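Local coordinates for protein aminotransferase, class I and II (Erwinia tasmaniensis, PDB 5Z0Q) that is an aminotransferase of class I and II by family, with the type I fold of pyridoxal-phosphate-dependent enzymes, and holds pyridoxal-5'-phosphate in a dimer, at residues V68-M81 and Y279-L293. Residues are numbered along the deposited sequence; the frame is centred on the assembly and turned at random.
Sequences VTSEALAEVAIERM and YVAASAAWREGQPWL
Arg80 lies across one face of the Trp286 indole: its CD stands 3.5 Å from the centroid of the five-membered ring, almost straight above it, in a CH-pi contact. Guanidinium and indole planes are only 8° apart, so the charged group continues the stack over the ring's rim. An extended chain, with CG anti to the backbone N (chi1 -174°), carries the guanidinium on to Gln290, whose OE1 accepts end-on, in its carbonyl plane, from Arg80 NH1 at 3.2 Å and Arg80 NH2 at 3.1 Å. Asp209 bridges the stacked pair, OD1 in a salt bridge with Arg80 NH2 and OD2 accepting from Trp286 NE1, consistent with holding it in place; Asp294 engages Gln290 NE2.

Packing is reciprocal. Trp286 is a knob among Leu73, Val76, Ala77 and Arg80, and Leu73 enters the hole formed by Tyr279, Ala282, Ser283 and Trp286, its CD2 3.7 Å from Tyr279 CD1 at the ring edge. Ser70 CB sits over one face of Tyr279 in a CH-pi contact, 4.2 Å from its centroid. The same serine N-caps helix 71-81, its OG accepting from Leu73 N at 2.8 Å.

The axes of helices 71-81 and 279-288 approach to 8.8 Å and run roughly parallel, at 29°. Phe96 of strand 94-97 meets Leu73, and Leu251 of strand 250-253 meets Ala77 and Trp286, so the pair packs against one end of the fold's eight-stranded mixed sheet, the Ala282 side chain about 11 Å from a bound pyridoxal-5'-phosphate; helix 49-59 packs on Val280, Ala284 and Ala285.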
loop_
_atom_site.group_PDB
_atom_site.type_symbol
_atom_site.label_atom_id
_atom_site.label_comp_id
_atom_site.label_asym_id
_atom_site.label_seq_id
_atom_site.Cartn_x
_atom_site.Cartn_y
_atom_site.Cartn_z
ATOM N N VAL A 68 -6.435 5.293 -11.500
ATOM C CA VAL A 68 -5.302 6.075 -11.958
ATOM C C VAL A 68 -4.908 7.048 -10.857
ATOM O O VAL A 68 -5.665 7.306 -9.916
ATOM C CB VAL A 68 -5.607 6.826 -13.274
ATOM C CG1 VAL A 68 -5.849 5.843 -14.401
ATOM C CG2 VAL A 68 -6.805 7.749 -13.094
ATOM N N THR A 69 -3.703 7.597 -10.975
ATOM C CA THR A 69 -3.246 8.593 -10.017
ATOM C C THR A 69 -4.075 9.864 -10.153
ATOM O O THR A 69 -4.417 10.288 -11.260
ATOM C CB THR A 69 -1.765 8.900 -10.226
ATOM O OG1 THR A 69 -1.557 9.384 -11.559
ATOM C CG2 THR A 69 -0.928 7.645 -10.010
ATOM N N SER A 70 -4.402 10.468 -9.014
ATOM C CA SER A 70 -5.306 11.612 -8.981
ATOM C C SER A 70 -4.626 12.836 -9.580
ATOM O O SER A 70 -3.647 13.346 -9.027
ATOM C CB SER A 70 -5.750 11.887 -7.549
ATOM O OG SER A 70 -6.428 13.127 -7.456
ATOM N N GLU A 71 -5.141 13.310 -10.717
ATOM C CA GLU A 71 -4.701 14.600 -11.234
ATOM C C GLU A 71 -5.154 15.739 -10.331
ATOM O O GLU A 71 -4.484 16.774 -10.256
ATOM C CB GLU A 71 -5.224 14.810 -12.655
ATOM C CG GLU A 71 -4.374 14.166 -13.739
ATOM C CD GLU A 71 -4.960 14.351 -15.127
ATOM O OE1 GLU A 71 -6.146 14.014 -15.324
ATOM O OE2 GLU A 71 -4.237 14.843 -16.019
ATOM N N ALA A 72 -6.283 15.564 -9.638
ATOM C CA ALA A 72 -6.762 16.597 -8.726
ATOM C C ALA A 72 -5.840 16.742 -7.522
ATOM O O ALA A 72 -5.573 17.862 -7.072
ATOM C CB ALA A 72 -8.187 16.279 -8.277
ATOM N N LEU A 73 -5.345 15.622 -6.986
ATOM C CA LEU A 73 -4.422 15.690 -5.857
ATOM C C LEU A 73 -3.114 16.362 -6.255
ATOM O O LEU A 73 -2.579 17.189 -5.506
ATOM C CB LEU A 73 -4.159 14.288 -5.308
ATOM C CG LEU A 73 -3.126 14.177 -4.184
ATOM C CD1 LEU A 73 -3.527 15.039 -2.999
ATOM C CD2 LEU A 73 -2.953 12.727 -3.759
ATOM N N ALA A 74 -2.582 16.021 -7.432
ATOM C CA ALA A 74 -1.361 16.664 -7.904
ATOM C C ALA A 74 -1.567 18.155 -8.128
ATOM O O ALA A 74 -0.653 18.953 -7.889
ATOM C CB ALA A 74 -0.878 15.992 -9.189
ATOM N N GLU A 75 -2.760 18.550 -8.574
ATOM C CA GLU A 75 -3.036 19.962 -8.810
ATOM C C GLU A 75 -3.128 20.731 -7.497
ATOM O O GLU A 75 -2.532 21.806 -7.352
ATOM C CB GLU A 75 -4.325 20.112 -9.619
ATOM C CG GLU A 75 -4.743 21.550 -9.893
ATOM C CD GLU A 75 -5.972 21.963 -9.103
ATOM O OE1 GLU A 75 -5.814 22.459 -7.966
ATOM O OE2 GLU A 75 -7.098 21.783 -9.615
ATOM N N VAL A 76 -3.867 20.192 -6.524
ATOM C CA VAL A 76 -4.035 20.895 -5.256
ATOM C C VAL A 76 -2.743 20.877 -4.450
ATOM O O VAL A 76 -2.486 21.791 -3.657
ATOM C CB VAL A 76 -5.215 20.299 -4.464
ATOM C CG1 VAL A 76 -4.913 18.873 -4.027
ATOM C CG2 VAL A 76 -5.542 21.170 -3.265
ATOM N N ALA A 77 -1.904 19.854 -4.638
ATOM C CA ALA A 77 -0.621 19.824 -3.945
ATOM C C ALA A 77 0.313 20.905 -4.471
ATOM O O ALA A 77 1.019 21.555 -3.693
ATOM C CB ALA A 77 0.022 18.444 -4.080
ATOM N N ILE A 78 0.324 21.119 -5.787
ATOM C CA ILE A 78 1.174 22.154 -6.369
ATOM C C ILE A 78 0.714 23.536 -5.921
ATOM O O ILE A 78 1.528 24.384 -5.535
ATOM C CB ILE A 78 1.193 22.030 -7.904
ATOM C CG1 ILE A 78 1.933 20.759 -8.326
ATOM C CG2 ILE A 78 1.829 23.256 -8.535
ATOM C CD1 ILE A 78 1.960 20.538 -9.820
ATOM N N GLU A 79 -0.598 23.784 -5.961
ATOM C CA GLU A 79 -1.122 25.069 -5.509
ATOM C C GLU A 79 -0.837 25.302 -4.032
ATOM O O GLU A 79 -0.614 26.444 -3.614
ATOM C CB GLU A 79 -2.626 25.150 -5.775
ATOM C CG GLU A 79 -2.998 25.319 -7.239
ATOM C CD GLU A 79 -4.500 25.379 -7.454
ATOM O OE1 GLU A 79 -5.251 25.037 -6.516
ATOM O OE2 GLU A 79 -4.929 25.769 -8.561
ATOM N N ARG A 80 -0.833 24.237 -3.228
ATOM C CA ARG A 80 -0.596 24.398 -1.798
ATOM C C ARG A 80 0.865 24.722 -1.509
ATOM O O ARG A 80 1.159 25.570 -0.659
ATOM C CB ARG A 80 -1.025 23.135 -1.052
ATOM C CG ARG A 80 -0.961 23.262 0.460
ATOM C CD ARG A 80 -1.499 22.016 1.144
ATOM N NE ARG A 80 -1.593 22.195 2.590
ATOM C CZ ARG A 80 -2.624 22.767 3.205
ATOM N NH1 ARG A 80 -3.655 23.216 2.500
ATOM N NH2 ARG A 80 -2.623 22.891 4.524
ATOM N N MET A 81 1.794 24.065 -2.208
ATOM C CA MET A 81 3.210 24.300 -1.947
ATOM C C MET A 81 3.654 25.678 -2.419
ATOM O O MET A 81 4.632 26.223 -1.896
ATOM C CB MET A 81 4.058 23.215 -2.612
ATOM C CG MET A 81 3.724 21.816 -2.135
ATOM S SD MET A 81 3.528 21.750 -0.346
ATOM C CE MET A 81 2.232 20.522 -0.189
ATOM N N TYR A 279 -7.059 8.451 -2.479
ATOM C CA TYR A 279 -6.890 9.613 -3.343
ATOM C C TYR A 279 -8.017 10.617 -3.142
ATOM O O TYR A 279 -7.785 11.832 -3.139
ATOM C CB TYR A 279 -6.824 9.176 -4.805
ATOM C CG TYR A 279 -5.441 8.809 -5.292
ATOM C CD1 TYR A 279 -4.328 9.538 -4.895
ATOM C CD2 TYR A 279 -5.250 7.737 -6.152
ATOM C CE1 TYR A 279 -3.062 9.207 -5.342
ATOM C CE2 TYR A 279 -3.989 7.397 -6.602
ATOM C CZ TYR A 279 -2.900 8.135 -6.196
ATOM O OH TYR A 279 -1.646 7.796 -6.645
ATOM N N VAL A 280 -9.246 10.125 -2.972
ATOM C CA VAL A 280 -10.397 11.013 -2.838
ATOM C C VAL A 280 -10.322 11.797 -1.535
ATOM O O VAL A 280 -10.638 12.993 -1.493
ATOM C CB VAL A 280 -11.702 10.205 -2.947
ATOM C CG1 VAL A 280 -12.906 11.093 -2.694
ATOM C CG2 VAL A 280 -11.806 9.547 -4.314
ATOM N N ALA A 281 -9.894 11.145 -0.452
ATOM C CA ALA A 281 -9.826 11.827 0.836
ATOM C C ALA A 281 -8.684 12.834 0.872
ATOM O O ALA A 281 -8.840 13.937 1.411
ATOM C CB ALA A 281 -9.679 10.807 1.962
ATOM N N ALA A 282 -7.529 12.477 0.304
ATOM C CA ALA A 282 -6.388 13.387 0.320
ATOM C C ALA A 282 -6.656 14.629 -0.520
ATOM O O ALA A 282 -6.203 15.727 -0.175
ATOM C CB ALA A 282 -5.134 12.666 -0.172
ATOM N N SER A 283 -7.384 14.475 -1.629
ATOM C CA SER A 283 -7.738 15.632 -2.445
ATOM C C SER A 283 -8.663 16.572 -1.685
ATOM O O SER A 283 -8.396 17.774 -1.583
ATOM C CB SER A 283 -8.385 15.179 -3.754
ATOM O OG SER A 283 -7.429 14.600 -4.625
ATOM N N ALA A 284 -9.756 16.036 -1.132
ATOM C CA ALA A 284 -10.700 16.870 -0.395
ATOM C C ALA A 284 -10.060 17.490 0.841
ATOM O O ALA A 284 -10.469 18.575 1.271
ATOM C CB ALA A 284 -11.929 16.051 -0.001
ATOM N N ALA A 285 -9.062 16.822 1.422
ATOM C CA ALA A 285 -8.384 17.372 2.590
ATOM C C ALA A 285 -7.662 18.667 2.243
ATOM O O ALA A 285 -7.827 19.687 2.923
ATOM C CB ALA A 285 -7.405 16.345 3.161
ATOM N N TRP A 286 -6.863 18.649 1.178
ATOM C CA TRP A 286 -6.092 19.819 0.785
ATOM C C TRP A 286 -6.865 20.787 -0.099
ATOM O O TRP A 286 -6.431 21.934 -0.256
ATOM C CB TRP A 286 -4.809 19.387 0.064
ATOM C CG TRP A 286 -3.683 19.063 0.996
ATOM C CD1 TRP A 286 -3.604 19.369 2.323
ATOM C CD2 TRP A 286 -2.473 18.367 0.671
ATOM N NE1 TRP A 286 -2.419 18.909 2.846
ATOM C CE2 TRP A 286 -1.707 18.289 1.852
ATOM C CE3 TRP A 286 -1.962 17.803 -0.503
ATOM C CZ2 TRP A 286 -0.458 17.670 1.893
ATOM C CZ3 TRP A 286 -0.722 17.189 -0.459
ATOM C CH2 TRP A 286 0.016 17.129 0.730
ATOM N N ARG A 287 -7.991 20.367 -0.676
ATOM C CA ARG A 287 -8.748 21.259 -1.548
ATOM C C ARG A 287 -9.716 22.146 -0.775
ATOM O O ARG A 287 -9.804 23.348 -1.049
ATOM C CB ARG A 287 -9.516 20.458 -2.605
ATOM C CG ARG A 287 -9.902 21.279 -3.828
ATOM C CD ARG A 287 -10.999 20.622 -4.656
ATOM N NE ARG A 287 -10.617 19.310 -5.171
ATOM C CZ ARG A 287 -11.128 18.160 -4.741
ATOM N NH1 ARG A 287 -12.049 18.158 -3.786
ATOM N NH2 ARG A 287 -10.723 17.012 -5.268
ATOM N N GLU A 288 -10.450 21.580 0.189
ATOM C CA GLU A 288 -11.470 22.345 0.894
ATOM C C GLU A 288 -11.482 22.097 2.399
ATOM O O GLU A 288 -12.444 22.497 3.066
ATOM C CB GLU A 288 -12.856 22.041 0.311
ATOM C CG GLU A 288 -13.048 22.543 -1.114
ATOM C CD GLU A 288 -14.235 21.906 -1.804
ATOM O OE1 GLU A 288 -14.563 22.330 -2.934
ATOM O OE2 GLU A 288 -14.836 20.979 -1.220
ATOM N N GLY A 289 -10.456 21.460 2.955
ATOM C CA GLY A 289 -10.395 21.219 4.379
ATOM C C GLY A 289 -9.648 22.255 5.181
ATOM O O GLY A 289 -9.479 22.084 6.392
ATOM N N GLN A 290 -9.198 23.334 4.543
ATOM C CA GLN A 290 -8.397 24.329 5.251
ATOM C C GLN A 290 -9.132 24.996 6.412
ATOM O O GLN A 290 -8.507 25.169 7.473
ATOM C CB GLN A 290 -7.880 25.378 4.259
ATOM C CG GLN A 290 -6.874 26.332 4.867
ATOM C CD GLN A 290 -5.710 25.603 5.506
ATOM O OE1 GLN A 290 -5.097 24.729 4.893
ATOM N NE2 GLN A 290 -5.403 25.956 6.749
ATOM N N PRO A 291 -10.405 25.400 6.298
ATOM C CA PRO A 291 -11.087 25.946 7.483
ATOM C C PRO A 291 -11.150 24.966 8.642
ATOM O O PRO A 291 -11.089 25.386 9.804
ATOM C CB PRO A 291 -12.486 26.289 6.955
ATOM C CG PRO A 291 -12.290 26.509 5.503
ATOM C CD PRO A 291 -11.244 25.520 5.091
ATOM N N TRP A 292 -11.271 23.666 8.359
ATOM C CA TRP A 292 -11.213 22.671 9.422
ATOM C C TRP A 292 -9.828 22.631 10.055
ATOM O O TRP A 292 -9.701 22.557 11.282
ATOM C CB TRP A 292 -11.597 21.297 8.870
ATOM C CG TRP A 292 -11.622 20.205 9.902
ATOM C CD1 TRP A 292 -12.706 19.770 10.608
ATOM C CD2 TRP A 292 -10.512 19.406 10.337
ATOM N NE1 TRP A 292 -12.340 18.752 11.457
ATOM C CE2 TRP A 292 -11.000 18.509 11.310
ATOM C CE3 TRP A 292 -9.155 19.362 10.000
ATOM C CZ2 TRP A 292 -10.177 17.580 11.950
ATOM C CZ3 TRP A 292 -8.340 18.438 10.637
ATOM C CH2 TRP A 292 -8.854 17.562 11.601
ATOM N N LEU A 293 -8.780 22.684 9.231
ATOM C CA LEU A 293 -7.419 22.675 9.758
ATOM C C LEU A 293 -7.119 23.935 10.559
ATOM O O LEU A 293 -6.371 23.877 11.541
ATOM C CB LEU A 293 -6.418 22.516 8.614
ATOM C CG LEU A 293 -4.931 22.477 8.977
ATOM C CD1 LEU A 293 -4.635 21.331 9.932
ATOM C CD2 LEU A 293 -4.082 22.366 7.720
#